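Local coordinates for probable Brix domain-containing ribosomal biogenesis protein (Methanothermobacter thermautotrophicus, PDB 1W94), which probably takes part in ribosome biogenesis, as an archaeal Imp4-like protein of the Brix family thought to bind ribosomal RNA, at residues Ser11-Ser16 / Phe76-Glu81; Arg15-Arg20 / Phe145-Arg150. All coordinates share one frame; numbering follows the deposited sequence.

Contacts 1 and 2 lie side by side, their centres about 5 Å apart, and both start from helix 12-25, whose residues Arg15 and Ser16 belong to both. The helix packs first against strand 70-80 (contact 1) and, one turn further on, against strand 145-154 (contact 2), the last strand of the chain. These two strands are antiparallel neighbours in one mixed sheet, joined for instance by the backbone bond from Lys146 N to Ser79 O. One N-terminal helix of the Brix domain thus packs across two adjacent strands that are distant in sequence, at the surface in contact 1 and in the core in contact 2.

Contact 1: residues Ser11-Ser16 / Phe76-Glu81; sequences SQRTRS and FNPSFE
Arg13 reaches from the first turn of helix 12-25 to the end of strand 70-80, where the CE2-CZ side of the Phe80 ring lies over one face of its guanidinium. From CB the chain runs outward with CG anti to the backbone N (chi1 -171°) and stays extended as far as NE, which carries the charged group across to the strand. There Arg13 CZ lies 3.7 Å from Phe80 CE2, and the two flat groups are turned only 14° from parallel. The overlap is offset: Phe80 CE2 sits over the rim of the guanidinium, while Arg13 NH1 comes within 3.6 Å of Phe80 CZ. Arg13 NH2, also beside Phe80 CE2, gives a 2.8 Å hydrogen bond to water 1, which lies in the guanidinium plane and also accepts from Phe80 N at 3.0 Å. The water thus links the arginine tip to the strand backbone. Pro78 O stands near the same plane, 4.0 Å from Arg13 NH2. On the helix, Ser11 OG takes the N-H of Thr14 in an N-cap bond at 165°, and Ser11 is held in turn by Gly56 and Glu53. The arrangement is that of an N-capped helix start laid against the sheet of the Brix fold, with an arginine alongside a strand phenylalanine.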
loop_
_atom_site.group_PDB
_atom_site.type_symbol
_atom_site.label_atom_id
_atom_site.label_comp_id
_atom_site.label_asym_id
_atom_site.label_seq_id
_atom_site.Cartn_x
_atom_site.Cartn_y
_atom_site.Cartn_z
ATOM N N SER A 11 -15.150 2.654 6.515
ATOM C CA SER A 11 -15.589 1.671 7.504
ATOM C C SER A 11 -14.460 1.407 8.494
ATOM O O SER A 11 -13.309 1.747 8.230
ATOM C CB SER A 11 -15.914 0.367 6.809
ATOM O OG SER A 11 -14.738 -0.134 6.189
ATOM N N GLN A 12 -14.784 0.756 9.607
ATOM C CA GLN A 12 -13.771 0.290 10.555
ATOM C C GLN A 12 -12.667 -0.525 9.879
ATOM O O GLN A 12 -11.484 -0.347 10.184
ATOM C CB GLN A 12 -14.417 -0.594 11.616
ATOM C CG GLN A 12 -14.110 -0.211 13.026
ATOM N N ARG A 13 -13.049 -1.428 8.975
ATOM C CA ARG A 13 -12.065 -2.277 8.295
ATOM C C ARG A 13 -11.111 -1.467 7.402
ATOM O O ARG A 13 -9.901 -1.713 7.371
ATOM C CB ARG A 13 -12.735 -3.402 7.485
ATOM C CG ARG A 13 -11.708 -4.454 6.920
ATOM C CD ARG A 13 -12.402 -5.640 6.286
ATOM N NE ARG A 13 -11.486 -6.578 5.591
ATOM C CZ ARG A 13 -10.675 -7.448 6.201
ATOM N NH1 ARG A 13 -10.587 -7.481 7.521
ATOM N NH2 ARG A 13 -9.913 -8.272 5.490
ATOM N N THR A 14 -11.659 -0.507 6.677
ATOM C CA THR A 14 -10.840 0.353 5.853
ATOM C C THR A 14 -9.858 1.166 6.712
ATOM O O THR A 14 -8.692 1.304 6.344
ATOM C CB THR A 14 -11.705 1.226 4.919
ATOM O OG1 THR A 14 -12.415 0.371 4.023
ATOM C CG2 THR A 14 -10.869 2.177 4.084
ATOM N N ARG A 15 -10.333 1.666 7.857
ATOM C CA ARG A 15 -9.473 2.369 8.839
ATOM C C ARG A 15 -8.327 1.494 9.350
ATOM O O ARG A 15 -7.181 1.899 9.330
ATOM C CB ARG A 15 -10.296 2.860 10.039
ATOM C CG ARG A 15 -11.012 4.142 9.749
ATOM C CD ARG A 15 -11.713 4.758 10.984
ATOM N NE ARG A 15 -11.647 6.221 10.866
ATOM C CZ ARG A 15 -12.673 7.012 10.546
ATOM N NH1 ARG A 15 -13.880 6.506 10.344
ATOM N NH2 ARG A 15 -12.495 8.321 10.445
ATOM N N SER A 16 -8.677 0.315 9.845
ATOM C CA SER A 16 -7.731 -0.642 10.369
ATOM C C SER A 16 -6.686 -0.993 9.333
ATOM O O SER A 16 -5.479 -0.992 9.622
ATOM C CB SER A 16 -8.470 -1.910 10.767
ATOM O OG SER A 16 -9.117 -1.712 11.997
ATOM N N PHE A 76 -7.371 -3.885 -5.556
ATOM C CA PHE A 76 -6.975 -4.988 -4.679
ATOM C C PHE A 76 -8.034 -5.375 -3.645
ATOM O O PHE A 76 -8.986 -4.650 -3.421
ATOM C CB PHE A 76 -5.673 -4.639 -3.933
ATOM C CG PHE A 76 -5.875 -3.690 -2.781
ATOM C CD1 PHE A 76 -5.729 -4.121 -1.472
ATOM C CD2 PHE A 76 -6.250 -2.355 -3.017
ATOM C CE1 PHE A 76 -5.964 -3.236 -0.408
ATOM C CE2 PHE A 76 -6.482 -1.474 -1.988
ATOM C CZ PHE A 76 -6.339 -1.909 -0.661
ATOM N N ASN A 77 -7.844 -6.535 -3.019
ATOM C CA ASN A 77 -8.529 -6.891 -1.787
ATOM C C ASN A 77 -7.451 -7.113 -0.726
ATOM O O ASN A 77 -6.417 -7.731 -1.019
ATOM C CB ASN A 77 -9.293 -8.207 -1.940
ATOM C CG ASN A 77 -10.341 -8.150 -2.996
ATOM O OD1 ASN A 77 -11.079 -7.170 -3.097
ATOM N ND2 ASN A 77 -10.447 -9.210 -3.784
ATOM N N PRO A 78 -7.656 -6.598 0.494
ATOM C CA PRO A 78 -6.648 -6.906 1.514
ATOM C C PRO A 78 -6.863 -8.290 2.123
ATOM O O PRO A 78 -7.959 -8.848 2.046
ATOM C CB PRO A 78 -6.874 -5.822 2.568
ATOM C CG PRO A 78 -8.335 -5.501 2.457
ATOM C CD PRO A 78 -8.723 -5.701 1.001
ATOM N N SER A 79 -5.783 -8.852 2.651
ATOM C CA SER A 79 -5.824 -10.080 3.425
ATOM C C SER A 79 -4.845 -9.870 4.573
ATOM O O SER A 79 -3.635 -9.784 4.364
ATOM C CB SER A 79 -5.356 -11.251 2.579
ATOM O OG SER A 79 -5.222 -12.410 3.380
ATOM N N PHE A 80 -5.375 -9.741 5.778
ATOM C CA PHE A 80 -4.532 -9.548 6.945
ATOM C C PHE A 80 -5.100 -10.232 8.183
ATOM O O PHE A 80 -6.313 -10.267 8.391
ATOM C CB PHE A 80 -4.207 -8.053 7.157
ATOM C CG PHE A 80 -5.410 -7.161 7.409
ATOM C CD1 PHE A 80 -5.673 -6.684 8.679
ATOM C CD2 PHE A 80 -6.247 -6.779 6.384
ATOM C CE1 PHE A 80 -6.761 -5.840 8.916
ATOM C CE2 PHE A 80 -7.333 -5.947 6.605
ATOM C CZ PHE A 80 -7.590 -5.472 7.865
ATOM N N GLU A 81 -4.207 -10.819 8.975
ATOM C CA GLU A 81 -4.565 -11.439 10.253
ATOM C C GLU A 81 -4.697 -10.403 11.371
ATOM O O GLU A 81 -4.343 -9.236 11.202
ATOM C CB GLU A 81 -3.513 -12.470 10.658
ATOM C CG GLU A 81 -3.061 -13.410 9.543
HETATM O O HOH W 1 -8.300 -10.511 5.771
#

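Contact 2: residues Arg15-Arg20 / Phe145-Arg150; sequences RSFSQR and FKLLIR
Phe17 slides its ring partly past that of Phe145, the two planes within 9° of parallel but so far displaced, with centroids 5.7 Å apart, that they barely overlap. The touching is done by the ring corners: Phe17 CE1 comes to 3.5 Å from Phe145 CZ, and Phe17 CD1 follows at a slightly greater distance. In Phe17, CG anti to the backbone N (chi1 170°) swings the ring from the helix flank to the sheet. Leu147 then meets the edge of the same ring, its CD2 in the ring plane and 3.8 Å from Phe17 CZ. Phe76 and Pro78 of strand 70-80 and Val51 of strand 48-54 also touch Phe17, which places its ring in the apolar interface between the helix and three strands. This is the helix-on-sheet core of the Brix domain; the axis of helix segment 15-20 passes 11.4 Å from that of strand segment 145-149, at 109°. Phe145 points at the helix, while Leu147 reaches it with CD2. At the upstream end of the strand, Arg20 passes Phe145 in the opposite direction: Arg20 CB lies 4.0 Å from Phe145 CE1, and Arg20 CD is near Phe145 CD1 and CE1. The aliphatic part of the arginine packs against one side of the Phe145 ring, while the guanidinium, turned steeply to that ring, goes to the backbone: NH2 bonds to Glu81 O and NH1 to Met82 O. An alanine in place of Phe145 would probably open a gap between Phe17 and the Arg20 chain, leaving the Phe17 ring without its aromatic neighbour on this strand. Phe80, on the adjoining strand, touches both Phe145 and Arg20, and so continues the apolar layer toward the surface.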
loop_
_atom_site.group_PDB
_atom_site.type_symbol
_atom_site.label_atom_id
_atom_site.label_comp_id
_atom_site.label_asym_id
_atom_site.label_seq_id
_atom_site.Cartn_x
_atom_site.Cartn_y
_atom_site.Cartn_z
ATOM N N ARG A 15 -10.333 1.666 7.857
ATOM C CA ARG A 15 -9.473 2.369 8.839
ATOM C C ARG A 15 -8.327 1.494 9.350
ATOM O O ARG A 15 -7.181 1.899 9.330
ATOM C CB ARG A 15 -10.296 2.860 10.039
ATOM C CG ARG A 15 -11.012 4.142 9.749
ATOM C CD ARG A 15 -11.713 4.758 10.984
ATOM N NE ARG A 15 -11.647 6.221 10.866
ATOM C CZ ARG A 15 -12.673 7.012 10.546
ATOM N NH1 ARG A 15 -13.880 6.506 10.344
ATOM N NH2 ARG A 15 -12.495 8.321 10.445
ATOM N N SER A 16 -8.677 0.315 9.845
ATOM C CA SER A 16 -7.731 -0.642 10.369
ATOM C C SER A 16 -6.686 -0.993 9.333
ATOM O O SER A 16 -5.479 -0.992 9.622
ATOM C CB SER A 16 -8.470 -1.910 10.767
ATOM O OG SER A 16 -9.117 -1.712 11.997
ATOM N N PHE A 17 -7.162 -1.336 8.137
ATOM C CA PHE A 17 -6.277 -1.648 7.040
ATOM C C PHE A 17 -5.294 -0.514 6.775
ATOM O O PHE A 17 -4.089 -0.754 6.627
ATOM C CB PHE A 17 -7.037 -1.930 5.745
ATOM C CG PHE A 17 -6.122 -2.010 4.538
ATOM C CD1 PHE A 17 -5.353 -3.164 4.304
ATOM C CD2 PHE A 17 -5.988 -0.919 3.663
ATOM C CE1 PHE A 17 -4.499 -3.238 3.233
ATOM C CE2 PHE A 17 -5.118 -0.980 2.566
ATOM C CZ PHE A 17 -4.363 -2.143 2.357
ATOM N N SER A 18 -5.810 0.705 6.672
ATOM C CA SER A 18 -4.996 1.833 6.205
ATOM C C SER A 18 -4.004 2.272 7.269
ATOM O O SER A 18 -2.858 2.571 6.953
ATOM C CB SER A 18 -5.869 3.020 5.767
ATOM O OG SER A 18 -6.671 2.639 4.672
ATOM N N GLN A 19 -4.445 2.253 8.530
ATOM C CA GLN A 19 -3.543 2.519 9.637
ATOM C C GLN A 19 -2.411 1.475 9.687
ATOM O O GLN A 19 -1.240 1.840 9.806
ATOM C CB GLN A 19 -4.306 2.587 10.953
ATOM C CG GLN A 19 -5.226 3.825 11.067
ATOM C CD GLN A 19 -6.060 3.857 12.343
ATOM O OE1 GLN A 19 -6.147 4.892 13.004
ATOM N NE2 GLN A 19 -6.665 2.723 12.703
ATOM N N ARG A 20 -2.764 0.190 9.619
ATOM C CA ARG A 20 -1.774 -0.892 9.495
ATOM C C ARG A 20 -0.769 -0.664 8.359
ATOM O O ARG A 20 0.429 -0.788 8.556
ATOM C CB ARG A 20 -2.472 -2.199 9.183
ATOM C CG ARG A 20 -2.816 -3.062 10.369
ATOM C CD ARG A 20 -1.932 -4.320 10.341
ATOM N NE ARG A 20 -1.862 -4.836 11.695
ATOM C CZ ARG A 20 -2.528 -5.895 12.129
ATOM N NH1 ARG A 20 -2.404 -6.245 13.395
ATOM N NH2 ARG A 20 -3.294 -6.603 11.310
ATOM N N PHE A 145 0.091 -10.415 6.166
ATOM C CA PHE A 145 -0.395 -9.189 5.534
ATOM C C PHE A 145 -0.119 -9.210 4.032
ATOM O O PHE A 145 1.049 -9.148 3.593
ATOM C CB PHE A 145 0.214 -7.938 6.201
ATOM C CG PHE A 145 -0.431 -6.632 5.771
ATOM C CD1 PHE A 145 -1.399 -6.023 6.567
ATOM C CD2 PHE A 145 -0.058 -6.004 4.570
ATOM C CE1 PHE A 145 -1.969 -4.812 6.175
ATOM C CE2 PHE A 145 -0.642 -4.816 4.174
ATOM C CZ PHE A 145 -1.601 -4.212 4.968
ATOM N N LYS A 146 -1.191 -9.270 3.244
ATOM C CA LYS A 146 -1.076 -9.367 1.799
ATOM C C LYS A 146 -1.961 -8.359 1.102
ATOM O O LYS A 146 -3.033 -7.992 1.592
ATOM C CB LYS A 146 -1.492 -10.744 1.275
ATOM C CG LYS A 146 -0.698 -11.896 1.777
ATOM C CD LYS A 146 -1.523 -13.164 1.622
ATOM C CE LYS A 146 -0.716 -14.403 1.884
ATOM N NZ LYS A 146 -1.504 -15.636 1.600
ATOM N N LEU A 147 -1.499 -7.948 -0.070
ATOM C CA LEU A 147 -2.304 -7.207 -1.015
ATOM C C LEU A 147 -2.588 -8.132 -2.196
ATOM O O LEU A 147 -1.667 -8.598 -2.862
ATOM C CB LEU A 147 -1.591 -5.928 -1.453
ATOM C CG LEU A 147 -0.996 -5.037 -0.352
ATOM C CD1 LEU A 147 -0.368 -3.798 -1.006
ATOM C CD2 LEU A 147 -2.066 -4.572 0.647
ATOM N N LEU A 148 -3.878 -8.416 -2.411
ATOM C CA LEU A 148 -4.313 -9.315 -3.453
ATOM C C LEU A 148 -4.696 -8.446 -4.637
ATOM O O LEU A 148 -5.755 -7.833 -4.660
ATOM C CB LEU A 148 -5.476 -10.200 -2.958
ATOM C CG LEU A 148 -5.232 -10.890 -1.580
ATOM C CD1 LEU A 148 -6.415 -11.692 -1.113
ATOM C CD2 LEU A 148 -4.021 -11.821 -1.641
ATOM N N ILE A 149 -3.800 -8.378 -5.605
ATOM C CA ILE A 149 -3.889 -7.357 -6.642
ATOM C C ILE A 149 -4.708 -7.887 -7.799
ATOM O O ILE A 149 -4.359 -8.888 -8.411
ATOM C CB ILE A 149 -2.475 -6.944 -7.137
ATOM C CG1 ILE A 149 -1.553 -6.550 -5.949
ATOM C CG2 ILE A 149 -2.555 -5.884 -8.235
ATOM C CD1 ILE A 149 -1.832 -5.255 -5.352
ATOM N N ARG A 150 -5.801 -7.196 -8.078
ATOM C CA ARG A 150 -6.635 -7.467 -9.224
ATOM C C ARG A 150 -6.110 -6.815 -10.495
ATOM O O ARG A 150 -6.206 -7.403 -11.574
ATOM C CB ARG A 150 -8.061 -6.965 -8.945
ATOM C CG ARG A 150 -8.911 -7.959 -8.119
ATOM C CD ARG A 150 -9.216 -7.398 -6.728
ATOM N NE ARG A 150 -10.308 -6.409 -6.765
#